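Local coordinates for protein putative D-arabinose 5-phosphate isomerase (Klebsiella pneumoniae subsp. pneumoniae, PDB 3K2V) that is a putative D-arabinose 5-phosphate isomerase whose paired CBS domains bind a CMP-linked 3-deoxy-octulosonic acid (CMP-Kdo type), a nucleotide sugar that may regulate the enzyme, at residues P41-Q46 with L53-R58; M63-D68 with D135-V140. All blocks are in the same frame, centred on the assembly; numbering follows the deposited sequence.

Contact 1: residues P41-Q46 with L53-R58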
ATOM      1  N   PRO A  41       0.204   7.202  13.226  1.00 17.08           N
ATOM      2  CA  PRO A  41       1.320   7.900  12.576  1.00 16.65           C
ATOM      3  C   PRO A  41       0.996   9.354  12.282  1.00 16.07           C
ATOM      4  O   PRO A  41       0.074   9.658  11.524  1.00 16.78           O
ATOM      5  CB  PRO A  41       1.529   7.116  11.285  1.00 16.30           C
ATOM      6  CG  PRO A  41       0.196   6.523  10.978  1.00 18.02           C
ATOM      7  CD  PRO A  41      -0.608   6.439  12.266  1.00 17.91           C
ATOM      8  N   HIS A  42       1.736  10.245  12.894  1.00 16.21           N
ATOM      9  CA  HIS A  42       1.583  11.646  12.601  1.00 16.86           C
ATOM     10  C   HIS A  42       2.861  12.397  12.874  1.00 16.66           C
ATOM     11  O   HIS A  42       3.647  12.020  13.760  1.00 16.58           O
ATOM     12  CB  HIS A  42       0.409  12.266  13.354  1.00 17.77           C
ATOM     13  CG  HIS A  42       0.565  12.272  14.841  1.00 19.75           C
ATOM     14  ND1 HIS A  42       1.161  13.314  15.523  1.00 22.33           N
ATOM     15  CD2 HIS A  42       0.185  11.373  15.779  1.00 23.09           C
ATOM     16  CE1 HIS A  42       1.154  13.044  16.817  1.00 23.68           C
ATOM     17  NE2 HIS A  42       0.539  11.887  17.002  1.00 22.56           N
ATOM     18  N   VAL A  43       3.102  13.415  12.042  1.00 15.95           N
ATOM     19  CA  VAL A  43       4.195  14.356  12.230  1.00 16.32           C
ATOM     20  C   VAL A  43       3.632  15.761  12.124  1.00 16.15           C
ATOM     21  O   VAL A  43       2.493  15.961  11.725  1.00 15.35           O
ATOM     22  CB  VAL A  43       5.343  14.168  11.197  1.00 16.78           C
ATOM     23  CG1 VAL A  43       5.907  12.742  11.282  1.00 18.40           C
ATOM     24  CG2 VAL A  43       4.882  14.473   9.757  1.00 15.41           C
ATOM     25  N   GLY A  44       4.434  16.729  12.526  1.00 17.10           N
ATOM     26  CA  GLY A  44       4.051  18.128  12.462  1.00 17.77           C
ATOM     27  C   GLY A  44       4.331  18.784  11.130  1.00 18.17           C
ATOM     28  O   GLY A  44       5.029  18.230  10.252  1.00 17.30           O
ATOM     29  N   LEU A  45       3.816  20.000  11.004  1.00 18.32           N
ATOM     30  CA  LEU A  45       3.895  20.750   9.760  1.00 19.45           C
ATOM     31  C   LEU A  45       5.327  21.110   9.378  1.00 19.47           C
ATOM     32  O   LEU A  45       5.612  21.242   8.191  1.00 20.46           O
ATOM     33  CB  LEU A  45       3.051  22.028   9.830  1.00 20.04           C
ATOM     34  CG  LEU A  45       2.912  22.828   8.520  1.00 22.27           C
ATOM     35  CD1 LEU A  45       2.204  21.971   7.480  1.00 23.20           C
ATOM     36  CD2 LEU A  45       2.156  24.135   8.773  1.00 24.35           C
ATOM     37  N   GLN A  46       6.235  21.236  10.349  1.00 18.55           N
ATOM     38  CA  GLN A  46       7.636  21.544  10.035  1.00 19.40           C
ATOM     39  C   GLN A  46       8.522  20.296   9.856  1.00 17.95           C
ATOM     40  O   GLN A  46       9.724  20.425   9.719  1.00 17.69           O
ATOM     41  CB  GLN A  46       8.272  22.457  11.113  1.00 20.17           C
ATOM     42  CG  GLN A  46       7.397  23.626  11.594  1.00 25.79           C
ATOM     43  CD  GLN A  46       6.763  24.399  10.457  1.00 29.91           C
ATOM     44  OE1 GLN A  46       7.408  24.677   9.450  1.00 35.21           O
ATOM     45  NE2 GLN A  46       5.485  24.746  10.613  1.00 34.55           N
ATOM     46  N   LEU A  53       9.031   9.779   6.713  1.00 14.94           N
ATOM     47  CA  LEU A  53       9.292   8.387   6.340  1.00 15.00           C
ATOM     48  C   LEU A  53       9.596   7.500   7.543  1.00 15.23           C
ATOM     49  O   LEU A  53       9.132   6.364   7.599  1.00 14.42           O
ATOM     50  CB  LEU A  53      10.426   8.294   5.317  1.00 14.93           C
ATOM     51  CG  LEU A  53      10.156   8.993   4.001  1.00 15.40           C
ATOM     52  CD1 LEU A  53      11.364   8.751   3.041  1.00 16.55           C
ATOM     53  CD2 LEU A  53       8.843   8.536   3.317  1.00 14.27           C
ATOM     54  N   LEU A  54      10.339   8.020   8.513  1.00 14.88           N
ATOM     55  CA  LEU A  54      10.631   7.275   9.717  1.00 15.56           C
ATOM     56  C   LEU A  54       9.327   6.958  10.473  1.00 15.72           C
ATOM     57  O   LEU A  54       9.139   5.833  10.985  1.00 15.20           O
ATOM     58  CB  LEU A  54      11.624   8.048  10.594  1.00 15.58           C
ATOM     59  CG  LEU A  54      12.001   7.352  11.906  1.00 17.86           C
ATOM     60  CD1 LEU A  54      12.677   6.006  11.610  1.00 17.89           C
ATOM     61  CD2 LEU A  54      12.877   8.264  12.788  1.00 18.16           C
ATOM     62  N   GLU A  55       8.418   7.925  10.520  1.00 16.09           N
ATOM     63  CA  GLU A  55       7.156   7.750  11.236  1.00 16.45           C
ATOM     64  C   GLU A  55       6.311   6.702  10.530  1.00 16.65           C
ATOM     65  O   GLU A  55       5.730   5.834  11.203  1.00 16.78           O
ATOM     66  CB  GLU A  55       6.405   9.075  11.361  1.00 17.13           C
ATOM     67  CG  GLU A  55       5.029   9.012  12.086  1.00 17.86           C
ATOM     68  CD  GLU A  55       5.108   8.837  13.611  1.00 21.80           C
ATOM     69  OE1 GLU A  55       6.232   8.747  14.155  1.00 25.73           O
ATOM     70  OE2 GLU A  55       4.024   8.793  14.272  1.00 20.18           O
ATOM     71  N   ILE A  56       6.285   6.748   9.190  1.00 16.22           N
ATOM     72  CA  ILE A  56       5.591   5.744   8.392  1.00 16.42           C
ATOM     73  C   ILE A  56       6.143   4.358   8.708  1.00 16.71           C
ATOM     74  O   ILE A  56       5.366   3.418   8.960  1.00 17.42           O
ATOM     75  CB  ILE A  56       5.679   6.006   6.855  1.00 16.12           C
ATOM     76  CG1 ILE A  56       4.901   7.256   6.467  1.00 17.07           C
ATOM     77  CG2 ILE A  56       5.165   4.761   6.062  1.00 16.17           C
ATOM     78  CD1 ILE A  56       5.063   7.671   4.948  1.00 17.29           C
ATOM     79  N   THR A  57       7.471   4.221   8.710  1.00 15.85           N
ATOM     80  CA  THR A  57       8.085   2.932   8.975  1.00 16.04           C
ATOM     81  C   THR A  57       7.740   2.424  10.374  1.00 16.66           C
ATOM     82  O   THR A  57       7.348   1.271  10.539  1.00 16.43           O
ATOM     83  CB  THR A  57       9.609   3.000   8.817  1.00 16.36           C
ATOM     84  OG1 THR A  57       9.910   3.461   7.492  1.00 15.13           O
ATOM     85  CG2 THR A  57      10.219   1.636   9.041  1.00 16.65           C
ATOM     86  N   ARG A  58       7.855   3.294  11.366  1.00 16.91           N
ATOM     87  CA  ARG A  58       7.627   2.869  12.725  0.50 17.46           C
ATOM     88  C   ARG A  58       6.199   2.469  13.024  1.00 17.91           C
ATOM     89  O   ARG A  58       5.992   1.530  13.770  1.00 16.44           O
ATOM     90  CB  ARG A  58       8.126   3.907  13.710  0.50 17.53           C
ATOM     91  CG  ARG A  58       9.602   3.812  13.780  0.50 17.13           C
ATOM     92  CD  ARG A  58      10.219   5.015  14.353  0.50 18.18           C
ATOM     93  NE  ARG A  58      11.635   4.757  14.552  0.50 18.79           N
ATOM     94  CZ  ARG A  58      12.453   5.598  15.162  0.50 20.96           C
ATOM     95  NH1 ARG A  58      11.960   6.743  15.642  0.50 20.64           N
ATOM     96  NH2 ARG A  58      13.743   5.285  15.304  0.50 20.45           N
TER

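Contact 2: residues M63-D68 with D135-V140. With SO4 (sulfate ion), chain D.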
HETATM    1  N   MSE A  63       1.537   4.970   5.791  1.00 17.33           N
HETATM    2  CA  MSE A  63       1.172   6.363   5.678  0.70 18.39           C
HETATM    3  C   MSE A  63       1.379   7.086   6.984  1.00 16.83           C
HETATM    4  O   MSE A  63       1.549   6.461   8.032  1.00 17.75           O
HETATM    5  CB  MSE A  63      -0.307   6.522   5.253  0.70 19.52           C
HETATM    6  CG  MSE A  63      -1.314   5.856   6.184  0.70 23.45           C
HETATM    7 SE   MSE A  63      -2.813   7.059   6.610  0.60 40.61          SE
HETATM    8  CE  MSE A  63      -1.837   8.317   7.678  0.70 29.62           C
ATOM      9  N   THR A  64       1.386   8.404   6.904  1.00 15.84           N
ATOM     10  CA  THR A  64       1.360   9.268   8.050  1.00 15.71           C
ATOM     11  C   THR A  64       0.437  10.447   7.800  1.00 16.17           C
ATOM     12  O   THR A  64       0.306  10.921   6.674  1.00 15.87           O
ATOM     13  CB  THR A  64       2.777   9.773   8.442  1.00 16.21           C
ATOM     14  OG1 THR A  64       2.716  10.489   9.688  1.00 16.77           O
ATOM     15  CG2 THR A  64       3.416  10.663   7.333  1.00 15.56           C
ATOM     16  N   ALA A  65      -0.204  10.904   8.867  1.00 15.94           N
ATOM     17  CA  ALA A  65      -0.858  12.187   8.885  1.00 15.88           C
ATOM     18  C   ALA A  65       0.150  13.300   9.177  1.00 15.59           C
ATOM     19  O   ALA A  65       1.227  13.082   9.758  1.00 16.15           O
ATOM     20  CB  ALA A  65      -1.988  12.202   9.984  1.00 14.95           C
ATOM     21  N   ILE A  66      -0.221  14.496   8.766  1.00 15.33           N
ATOM     22  CA  ILE A  66       0.464  15.710   9.144  1.00 15.39           C
ATOM     23  C   ILE A  66      -0.592  16.530   9.883  1.00 16.03           C
ATOM     24  O   ILE A  66      -1.653  16.835   9.323  1.00 16.31           O
ATOM     25  CB  ILE A  66       0.985  16.509   7.933  1.00 15.70           C
ATOM     26  CG1 ILE A  66       2.057  15.718   7.152  1.00 16.06           C
ATOM     27  CG2 ILE A  66       1.600  17.844   8.419  1.00 14.21           C
ATOM     28  CD1 ILE A  66       1.535  14.655   6.171  1.00 16.34           C
ATOM     29  N   CYS A  67      -0.318  16.825  11.148  1.00 17.00           N
ATOM     30  CA  CYS A  67      -1.275  17.468  12.059  1.00 17.88           C
ATOM     31  C   CYS A  67      -0.692  18.720  12.671  1.00 18.60           C
ATOM     32  O   CYS A  67       0.516  18.836  12.843  1.00 19.68           O
ATOM     33  CB  CYS A  67      -1.645  16.511  13.202  1.00 17.78           C
ATOM     34  SG  CYS A  67      -2.567  15.073  12.661  1.00 22.23           S
ATOM     35  N   ASP A  68      -1.561  19.652  13.043  1.00 19.28           N
ATOM     36  CA  ASP A  68      -1.136  20.789  13.838  1.00 19.88           C
ATOM     37  C   ASP A  68      -1.092  20.427  15.333  1.00 20.49           C
ATOM     38  O   ASP A  68      -1.316  19.261  15.706  1.00 20.08           O
ATOM     39  CB  ASP A  68      -2.011  22.007  13.551  1.00 19.97           C
ATOM     40  CG  ASP A  68      -3.418  21.883  14.090  1.00 21.73           C
ATOM     41  OD1 ASP A  68      -3.722  20.987  14.947  1.00 21.55           O
ATOM     42  OD2 ASP A  68      -4.233  22.726  13.646  1.00 20.95           O
ATOM     43  N   ASP A 135     -12.057  18.137  11.648  1.00 17.40           N
ATOM     44  CA  ASP A 135     -10.614  18.014  11.361  1.00 18.45           C
ATOM     45  C   ASP A 135      -9.807  17.319  12.446  1.00 17.53           C
ATOM     46  O   ASP A 135      -8.619  17.078  12.261  1.00 17.45           O
ATOM     47  CB  ASP A 135     -10.002  19.394  11.126  1.00 19.37           C
ATOM     48  CG  ASP A 135     -10.476  20.029   9.839  1.00 22.49           C
ATOM     49  OD1 ASP A 135     -10.946  19.305   8.940  1.00 25.51           O
ATOM     50  OD2 ASP A 135     -10.379  21.260   9.730  1.00 26.71           O
ATOM     51  N   HIS A 136     -10.434  16.992  13.578  1.00 16.52           N
ATOM     52  CA  HIS A 136      -9.708  16.420  14.714  1.00 15.87           C
ATOM     53  C   HIS A 136      -9.458  14.929  14.471  1.00 15.92           C
ATOM     54  O   HIS A 136     -10.394  14.133  14.425  1.00 15.70           O
ATOM     55  CB  HIS A 136     -10.500  16.633  16.004  1.00 15.86           C
ATOM     56  CG  HIS A 136      -9.862  16.073  17.239  1.00 15.52           C
ATOM     57  ND1 HIS A 136     -10.598  15.810  18.376  1.00 17.48           N
ATOM     58  CD2 HIS A 136      -8.590  15.709  17.524  1.00 16.68           C
ATOM     59  CE1 HIS A 136      -9.800  15.328  19.314  1.00 16.75           C
ATOM     60  NE2 HIS A 136      -8.578  15.244  18.821  1.00 15.69           N
ATOM     61  N   LEU A 137      -8.190  14.568  14.363  1.00 15.43           N
ATOM     62  CA  LEU A 137      -7.784  13.186  14.103  1.00 15.64           C
ATOM     63  C   LEU A 137      -7.917  12.356  15.368  1.00 15.22           C
ATOM     64  O   LEU A 137      -7.260  12.650  16.347  1.00 15.44           O
ATOM     65  CB  LEU A 137      -6.335  13.136  13.605  1.00 15.38           C
ATOM     66  CG  LEU A 137      -5.786  11.753  13.207  1.00 16.30           C
ATOM     67  CD1 LEU A 137      -6.619  11.140  12.087  1.00 16.13           C
ATOM     68  CD2 LEU A 137      -4.312  11.797  12.781  1.00 17.36           C
ATOM     69  N   LEU A 138      -8.739  11.302  15.321  1.00 15.01           N
ATOM     70  CA  LEU A 138      -8.955  10.408  16.467  1.00 15.14           C
ATOM     71  C   LEU A 138      -8.238   9.075  16.328  1.00 15.11           C
ATOM     72  O   LEU A 138      -7.964   8.390  17.313  1.00 15.19           O
ATOM     73  CB  LEU A 138     -10.463  10.107  16.583  1.00 14.87           C
ATOM     74  CG  LEU A 138     -11.390  11.307  16.776  1.00 15.71           C
ATOM     75  CD1 LEU A 138     -12.860  10.850  16.935  1.00 14.99           C
ATOM     76  CD2 LEU A 138     -10.932  12.136  17.986  1.00 14.42           C
ATOM     77  N   GLY A 139      -7.976   8.678  15.091  1.00 15.02           N
ATOM     78  CA  GLY A 139      -7.402   7.378  14.851  1.00 15.60           C
ATOM     79  C   GLY A 139      -7.254   7.101  13.366  1.00 15.53           C
ATOM     80  O   GLY A 139      -7.552   7.953  12.537  1.00 14.87           O
ATOM     81  N   VAL A 140      -6.777   5.898  13.056  1.00 16.55           N
ATOM     82  CA  VAL A 140      -6.566   5.464  11.681  0.80 17.21           C
ATOM     83  C   VAL A 140      -6.932   3.995  11.601  1.00 17.28           C
ATOM     84  O   VAL A 140      -6.680   3.234  12.541  1.00 17.28           O
ATOM     85  CB  VAL A 140      -5.107   5.675  11.243  0.80 18.22           C
ATOM     86  CG1 VAL A 140      -4.886   5.192   9.834  0.80 19.42           C
ATOM     87  CG2 VAL A 140      -4.711   7.149  11.345  0.80 18.82           C
TER
HETATM   88  S   SO4 D 332     -13.802  21.340  12.734  1.00 80.02           S
HETATM   89  O1  SO4 D 332     -12.820  22.233  12.110  1.00 79.89           O
HETATM   90  O2  SO4 D 332     -14.747  20.863  11.708  1.00 80.03           O
HETATM   91  O3  SO4 D 332     -13.090  20.212  13.365  1.00 73.27           O
HETATM   92  O4  SO4 D 332     -14.565  22.144  13.709  1.00 79.04           O

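Contact 1: residues P41-Q46 with L53-R58
The side chain of E55 leaves its helix with CG anti to the backbone N and then bends at CG (chi2 74°), which carries the carboxylate to the backbone of H42. This is the first strand and helix of a beta-alpha-beta unit in the first CBS domain, strand 42-43 followed by helix 49-59 and then strand 63-67. H42 N donates to E55 OE2 over 3.0 Å with an N-H...O angle of 155°. H42 N approaches from the anti side of the carboxylate, 24° out of its plane, and the same OE2 forms a salt bridge with K59 one helical turn further on. Two donors thus grip one oxygen, and the ammonium group of K59 would be expected to favour the charged carboxylate. The H42 imidazole plays no part in this bond: its CB points away from the helix.

The aliphatic part of E55 is used as well. The CB of V43 points toward the helix, and its CG1, anti to the carbonyl carbon, lies 3.7 Å from E55 CB; the two side chains run past each other in opposite directions. P41 CB lies 4.1 Å from E55 CG. T64 of strand 63-67 touches P41, E55 and I56, while T57 reaches R83 of the second subunit. The glutamate therefore joins helix to strand through both its methylenes and its acid, and P41 CA sits 3.3 Å from E55 OE2.

Contact 2: residues M63-D68 with D135-V140
Strand 63-67 of the first CBS domain faces strand 136-142 of the second across the interior of the CBS pair, the two belonging to separate sheets. The short segments run at 148° to each other, roughly antiparallel, with axes 9.3 Å apart at closest approach, so side chains rather than backbones bridge the gap. L137 carries the centre of the contact. Extended with CG trans to its main-chain nitrogen (chi1 -176°), it reaches across to the other strand, and its CD2 methyl settles between alternate residues of that strand, 3.7 Å from A65 CB and equally 3.7 Å from C67 SG. The thiol meets this methyl because SG lies anti to the carbonyl carbon, beside the backbone N.

Nearer the ligand, in the conformers given, the selenium of selenomethionine M63 lies 4.3 Å from V140 CG1. Both side chains also rest on C128 of the neighbouring strand 128-133, and L137 and V140 share L130 there. The spacing of L137 and V140, three residues apart yet both with CB toward strand 63-67, follows from a classic beta bulge in which L138 and G139 together face V131.

Just before strand 136-142, and away from the contact itself, D135 N donates almost straight (171°) to O3 of a sulfate, probably from the crystallisation liquor, over 2.9 Å, while D135 OD1 forms a salt bridge with R107. The buried row of apolar side chains between the two sheets is the interdomain interface of a tandem CBS pair, a Bateman module.

Overall arrangement
Contact 1 lies within the first CBS domain, whereas contact 2 joins that domain to the second; their centres are 10 Å apart. Strand 63-67 connects them. It pairs in parallel with strand 42-43, where P41 O lies 2.9 Å from A65 N and V43 N 3.0 Å from A65 O, both probable hydrogen bonds. A65 thus takes part on both sides, pairing with strand 42-43 by its backbone and touching L137 of contact 2 by its methyl. The CB of T64 points the other way, toward helix 49-59. A bound molecule of the CMP-linked sugar is about 5 Å from the M63 side chain and one is about 10 Å from that of P41, placing contact 2 closer to the nucleotide-sugar pocket.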